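PDB 2BZV: fiber protein 2 from Human adenovirus type 41, which forms trimeric spikes at the capsid vertices, whose knob is the receptor-binding domain thought to serve attachment to host cells. Local coordinates for residues P26-L40 with T52-M65. Sequence-based numbering, arbitrary orientation.
Sequences PNCSIYETQDANLFL and TITIKGLKGALREM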
loop_
_atom_site.group_PDB
_atom_site.type_symbol
_atom_site.label_atom_id
_atom_site.label_comp_id
_atom_site.label_asym_id
_atom_site.label_seq_id
_atom_site.Cartn_x
_atom_site.Cartn_y
_atom_site.Cartn_z
ATOM N N PRO A 26 -23.770 -9.467 11.600
ATOM C CA PRO A 26 -23.948 -8.179 10.931
ATOM C C PRO A 26 -23.724 -7.006 11.875
ATOM O O PRO A 26 -24.203 -6.997 13.001
ATOM C CB PRO A 26 -25.405 -8.223 10.451
ATOM C CG PRO A 26 -25.773 -9.658 10.458
ATOM C CD PRO A 26 -24.985 -10.307 11.538
ATOM N N ASN A 27 -22.986 -6.004 11.389
ATOM C CA ASN A 27 -22.605 -4.865 12.208
ATOM C C ASN A 27 -22.796 -3.549 11.478
ATOM O O ASN A 27 -22.234 -2.532 11.898
ATOM C CB ASN A 27 -21.146 -5.004 12.668
ATOM C CG ASN A 27 -20.167 -4.906 11.504
ATOM O OD1 ASN A 27 -20.547 -5.135 10.349
ATOM N ND2 ASN A 27 -18.910 -4.578 11.802
ATOM N N CYS A 28 -23.593 -3.549 10.412
ATOM C CA CYS A 28 -23.740 -2.351 9.612
ATOM C C CYS A 28 -25.181 -2.291 9.119
ATOM O O CYS A 28 -25.769 -3.316 8.794
ATOM C CB CYS A 28 -22.734 -2.403 8.452
ATOM S SG CYS A 28 -22.646 -0.924 7.430
ATOM N N SER A 29 -25.737 -1.082 9.073
ATOM C CA SER A 29 -27.135 -0.860 8.706
ATOM C C SER A 29 -27.224 0.132 7.556
ATOM O O SER A 29 -27.049 1.334 7.768
ATOM C CB SER A 29 -27.889 -0.313 9.923
ATOM O OG SER A 29 -27.837 -1.241 10.999
ATOM N N ILE A 30 -27.466 -0.368 6.350
ATOM C CA ILE A 30 -27.509 0.494 5.159
ATOM C C ILE A 30 -28.947 0.886 4.832
ATOM O O ILE A 30 -29.250 2.075 4.766
ATOM C CB ILE A 30 -26.856 -0.203 3.949
ATOM C CG1 ILE A 30 -25.396 -0.575 4.244
ATOM C CG2 ILE A 30 -26.981 0.686 2.715
ATOM C CD1 ILE A 30 -24.488 0.627 4.489
ATOM N N TYR A 31 -29.816 -0.104 4.642
ATOM C CA TYR A 31 -31.238 0.155 4.334
ATOM C C TYR A 31 -32.135 -0.259 5.483
ATOM O O TYR A 31 -33.205 0.312 5.663
ATOM C CB TYR A 31 -31.678 -0.630 3.111
ATOM C CG TYR A 31 -30.947 -0.344 1.831
ATOM C CD1 TYR A 31 -30.791 0.957 1.353
ATOM C CD2 TYR A 31 -30.460 -1.389 1.064
ATOM C CE1 TYR A 31 -30.135 1.199 0.156
ATOM C CE2 TYR A 31 -29.803 -1.160 -0.129
ATOM C CZ TYR A 31 -29.637 0.133 -0.583
ATOM O OH TYR A 31 -28.984 0.354 -1.776
ATOM N N GLU A 32 -31.729 -1.282 6.222
ATOM C CA GLU A 32 -32.459 -1.732 7.406
ATOM C C GLU A 32 -31.449 -2.167 8.444
ATOM O O GLU A 32 -30.252 -2.283 8.156
ATOM C CB GLU A 32 -33.433 -2.863 7.093
ATOM C CG GLU A 32 -32.791 -4.133 6.581
ATOM C CD GLU A 32 -33.820 -5.214 6.275
ATOM O OE1 GLU A 32 -34.418 -5.203 5.178
ATOM O OE2 GLU A 32 -34.035 -6.102 7.134
ATOM N N THR A 33 -31.910 -2.389 9.662
ATOM C CA THR A 33 -31.026 -2.708 10.771
ATOM C C THR A 33 -30.203 -3.964 10.511
ATOM O O THR A 33 -30.765 -5.013 10.200
ATOM C CB THR A 33 -31.848 -2.933 12.053
ATOM O OG1 THR A 33 -32.702 -1.805 12.276
ATOM C CG2 THR A 33 -30.919 -3.121 13.247
ATOM N N GLN A 34 -28.883 -3.855 10.649
ATOM C CA GLN A 34 -27.983 -5.005 10.591
ATOM C C GLN A 34 -28.168 -5.829 9.325
ATOM O O GLN A 34 -28.280 -7.048 9.360
ATOM C CB GLN A 34 -28.138 -5.843 11.866
ATOM C CG GLN A 34 -27.591 -5.080 13.073
ATOM C CD GLN A 34 -27.561 -5.919 14.327
ATOM O OE1 GLN A 34 -28.327 -6.872 14.462
ATOM N NE2 GLN A 34 -26.677 -5.580 15.257
ATOM N N ASP A 35 -28.149 -5.140 8.187
ATOM C CA ASP A 35 -28.313 -5.787 6.900
ATOM C C ASP A 35 -26.989 -6.039 6.195
ATOM O O ASP A 35 -26.991 -6.603 5.098
ATOM C CB ASP A 35 -29.270 -4.995 5.992
ATOM C CG ASP A 35 -28.813 -3.571 5.705
ATOM O OD1 ASP A 35 -27.748 -3.142 6.205
ATOM O OD2 ASP A 35 -29.541 -2.864 4.949
ATOM N N ALA A 36 -25.871 -5.651 6.820
ATOM C CA ALA A 36 -24.573 -5.788 6.180
ATOM C C ALA A 36 -23.481 -6.085 7.190
ATOM O O ALA A 36 -23.627 -5.842 8.396
ATOM C CB ALA A 36 -24.229 -4.503 5.419
ATOM N N ASN A 37 -22.367 -6.601 6.671
ATOM C CA ASN A 37 -21.150 -6.761 7.448
ATOM C C ASN A 37 -20.091 -5.830 6.890
ATOM O O ASN A 37 -19.791 -5.897 5.693
ATOM C CB ASN A 37 -20.654 -8.209 7.405
ATOM C CG ASN A 37 -19.499 -8.424 8.361
ATOM O OD1 ASN A 37 -18.379 -7.983 8.077
ATOM N ND2 ASN A 37 -19.762 -9.074 9.492
ATOM N N LEU A 38 -19.553 -4.964 7.747
ATOM C CA LEU A 38 -18.463 -4.078 7.362
ATOM C C LEU A 38 -17.191 -4.514 8.050
ATOM O O LEU A 38 -17.129 -4.580 9.286
ATOM C CB LEU A 38 -18.777 -2.635 7.763
ATOM C CG LEU A 38 -17.641 -1.637 7.458
ATOM C CD1 LEU A 38 -17.426 -1.489 5.955
ATOM C CD2 LEU A 38 -17.934 -0.292 8.072
ATOM N N PHE A 39 -16.168 -4.786 7.258
ATOM C CA PHE A 39 -14.835 -5.045 7.782
ATOM C C PHE A 39 -13.900 -3.960 7.263
ATOM O O PHE A 39 -13.489 -3.968 6.114
ATOM C CB PHE A 39 -14.339 -6.429 7.370
ATOM C CG PHE A 39 -12.933 -6.683 7.828
ATOM C CD1 PHE A 39 -12.637 -6.820 9.162
ATOM C CD2 PHE A 39 -11.895 -6.696 6.899
ATOM C CE1 PHE A 39 -11.323 -7.037 9.603
ATOM C CE2 PHE A 39 -10.597 -6.934 7.321
ATOM C CZ PHE A 39 -10.319 -7.121 8.671
ATOM N N LEU A 40 -13.591 -3.019 8.144
ATOM C CA LEU A 40 -12.642 -1.930 7.883
ATOM C C LEU A 40 -11.487 -2.140 8.840
ATOM O O LEU A 40 -11.712 -2.314 10.044
ATOM C CB LEU A 40 -13.318 -0.580 8.116
ATOM C CG LEU A 40 -12.402 0.637 8.056
ATOM C CD1 LEU A 40 -11.715 0.791 6.699
ATOM C CD2 LEU A 40 -13.194 1.895 8.354
ATOM N N THR A 52 -7.893 -1.320 4.687
ATOM C CA THR A 52 -8.606 -2.196 3.811
ATOM C C THR A 52 -10.061 -2.252 4.242
ATOM O O THR A 52 -10.404 -2.147 5.421
ATOM C CB THR A 52 -7.971 -3.542 3.831
ATOM O OG1 THR A 52 -6.780 -4.086 3.881
ATOM C CG2 THR A 52 -9.063 -4.996 3.787
ATOM N N ILE A 53 -10.917 -2.302 3.230
ATOM C CA ILE A 53 -12.353 -2.273 3.491
ATOM C C ILE A 53 -13.073 -3.293 2.625
ATOM O O ILE A 53 -12.908 -3.337 1.397
ATOM C CB ILE A 53 -12.939 -0.845 3.329
ATOM C CG1 ILE A 53 -14.405 -0.816 3.780
ATOM C CG2 ILE A 53 -12.761 -0.271 1.930
ATOM C CD1 ILE A 53 -14.951 0.609 3.941
ATOM N N THR A 54 -13.903 -4.088 3.287
ATOM C CA THR A 54 -14.765 -5.094 2.657
ATOM C C THR A 54 -16.161 -4.940 3.243
ATOM O O THR A 54 -16.318 -4.961 4.473
ATOM C CB THR A 54 -14.250 -6.514 2.936
ATOM O OG1 THR A 54 -12.882 -6.606 2.518
ATOM C CG2 THR A 54 -15.085 -7.542 2.176
ATOM N N ILE A 55 -17.160 -4.788 2.380
ATOM C CA ILE A 55 -18.538 -4.684 2.836
ATOM C C ILE A 55 -19.345 -5.761 2.118
ATOM O O ILE A 55 -19.180 -5.966 0.913
ATOM C CB ILE A 55 -19.094 -3.257 2.605
ATOM C CG1 ILE A 55 -20.503 -3.135 3.181
ATOM C CG2 ILE A 55 -19.029 -2.864 1.134
ATOM C CD1 ILE A 55 -20.997 -1.715 3.370
ATOM N N LYS A 56 -20.190 -6.449 2.883
ATOM C CA LYS A 56 -20.991 -7.543 2.349
ATOM C C LYS A 56 -22.456 -7.325 2.688
ATOM O O LYS A 56 -22.819 -7.201 3.855
ATOM C CB LYS A 56 -20.555 -8.900 2.908
ATOM C CG LYS A 56 -21.241 -10.059 2.196
ATOM C CD LYS A 56 -20.895 -11.420 2.775
ATOM C CE LYS A 56 -21.629 -12.530 2.029
ATOM N NZ LYS A 56 -21.103 -13.891 2.353
ATOM N N GLY A 57 -23.295 -7.285 1.664
ATOM C CA GLY A 57 -24.732 -7.140 1.900
ATOM C C GLY A 57 -25.331 -8.495 2.251
ATOM O O GLY A 57 -25.007 -9.505 1.622
ATOM N N LEU A 58 -26.194 -8.520 3.258
ATOM C CA LEU A 58 -26.673 -9.782 3.810
ATOM C C LEU A 58 -28.184 -9.983 3.786
ATOM O O LEU A 58 -28.636 -11.133 3.784
ATOM C CB LEU A 58 -26.197 -9.912 5.255
ATOM C CG LEU A 58 -24.674 -9.927 5.436
ATOM C CD1 LEU A 58 -24.331 -9.839 6.911
ATOM C CD2 LEU A 58 -24.064 -11.164 4.784
ATOM N N LYS A 59 -28.944 -8.896 3.789
ATOM C CA LYS A 59 -30.397 -8.954 3.944
ATOM C C LYS A 59 -31.057 -7.921 3.066
ATOM O O LYS A 59 -30.461 -6.881 2.789
ATOM C CB LYS A 59 -30.800 -8.575 5.374
ATOM C CG LYS A 59 -30.548 -9.586 6.457
ATOM C CD LYS A 59 -30.667 -9.002 7.857
ATOM C CE LYS A 59 -31.922 -8.176 8.080
ATOM N NZ LYS A 59 -32.307 -8.191 9.520
ATOM N N GLY A 60 -32.314 -8.152 2.692
ATOM C CA GLY A 60 -33.103 -7.102 2.053
ATOM C C GLY A 60 -32.614 -6.718 0.669
ATOM O O GLY A 60 -32.133 -7.569 -0.076
ATOM N N ALA A 61 -32.725 -5.433 0.332
ATOM C CA ALA A 61 -32.344 -4.943 -0.998
ATOM C C ALA A 61 -30.862 -5.127 -1.283
ATOM O O ALA A 61 -30.443 -5.157 -2.443
ATOM C CB ALA A 61 -32.719 -3.475 -1.181
ATOM N N LEU A 62 -30.053 -5.254 -0.231
ATOM C CA LEU A 62 -28.628 -5.543 -0.451
ATOM C C LEU A 62 -28.383 -6.912 -1.092
ATOM O O LEU A 62 -27.270 -7.196 -1.537
ATOM C CB LEU A 62 -27.846 -5.449 0.858
ATOM C CG LEU A 62 -27.731 -4.052 1.464
ATOM C CD1 LEU A 62 -27.044 -4.139 2.818
ATOM C CD2 LEU A 62 -26.971 -3.118 0.541
ATOM N N ARG A 63 -29.403 -7.772 -1.139
ATOM C CA ARG A 63 -29.250 -9.033 -1.850
ATOM C C ARG A 63 -29.754 -8.958 -3.291
ATOM O O ARG A 63 -29.539 -9.874 -4.079
ATOM C CB ARG A 63 -29.963 -10.158 -1.100
ATOM C CG ARG A 63 -29.422 -10.430 0.301
ATOM C CD ARG A 63 -27.931 -10.742 0.333
ATOM N NE ARG A 63 -27.573 -11.854 -0.556
ATOM C CZ ARG A 63 -26.317 -12.220 -0.815
ATOM N NH1 ARG A 63 -25.296 -11.573 -0.261
ATOM N NH2 ARG A 63 -26.095 -13.237 -1.639
ATOM N N GLU A 64 -30.426 -7.868 -3.635
ATOM C CA GLU A 64 -30.957 -7.665 -4.985
ATOM C C GLU A 64 -31.094 -6.167 -5.222
ATOM O O GLU A 64 -32.168 -5.570 -5.044
ATOM C CB GLU A 64 -32.297 -8.393 -5.166
ATOM C CG GLU A 64 -32.831 -8.327 -6.594
ATOM C CD GLU A 64 -34.029 -9.228 -6.839
ATOM O OE1 GLU A 64 -34.607 -9.777 -5.878
ATOM O OE2 GLU A 64 -34.403 -9.399 -8.015
ATOM N N MET A 65 -29.977 -5.549 -5.610
ATOM C CA MET A 65 -29.903 -4.086 -5.596
ATOM C C MET A 65 -30.845 -3.432 -6.595
ATOM O O MET A 65 -31.094 -3.948 -7.683
ATOM C CB MET A 65 -28.471 -3.625 -5.865
ATOM C CG MET A 65 -27.554 -3.836 -4.671
ATOM S SD MET A 65 -27.890 -2.694 -3.313
ATOM C CE MET A 65 -27.073 -1.220 -3.930
HETATM O O HOH W 1 -33.549 -3.677 2.578
HETATM O O HOH W 2 -33.292 -5.831 9.738
HETATM O O HOH W 3 -30.977 -4.257 3.087
HETATM O O HOH W 4 -17.169 -7.721 5.531
#
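Chi1 of 60° sets the Asp-35 carboxylate between its own backbone N and carbonyl carbon, while Leu-62, with CG anti to its carbonyl carbon (chi1 -68°), lays CD1 3.4 Å from Asp-35 CG. They meet at the open end of an antiparallel beta hairpin in the beta sandwich of the fiber knob; strand segments 36-40 and 52-57 have 174° between their N-to-C directions. Backbone bonds link Asn-37 with Lys-56 and Phe-39 with Thr-54; past Ala-36 and Gly-57, where the ladder ends, Asp-35 O takes the N-H of Leu-58 at 2.8 Å and, weakly, that of Lys-59. The carboxylate also holds the loop 30-32 that precedes the strand: OD1 accepts from Ile-30 N, and OD2 from Tyr-31 N on its syn side and from Glu-32 N above the carboxylate plane. Water 3 ties OD2 to Lys-59 O. Leu-38 CD1 packs 3.8 Å from Ile-53 CG1, and Leu-38 and Leu-40 pack against Leu-72 and Leu-74 of strand 69-76 in the opposing sheet. Farther out, water 2 bridges the long salt bridge of Glu-32 OE2 and Lys-59 NZ (3.6 Å). Ala-61 CB and Leu-62 CD2 approach the Tyr-31 ring obliquely, CE2 lying 3.5 Å from Leu-62 CD2, and Met-65 SD makes a Met-aromatic contact at the ring edge, 5.3 Å from its centroid.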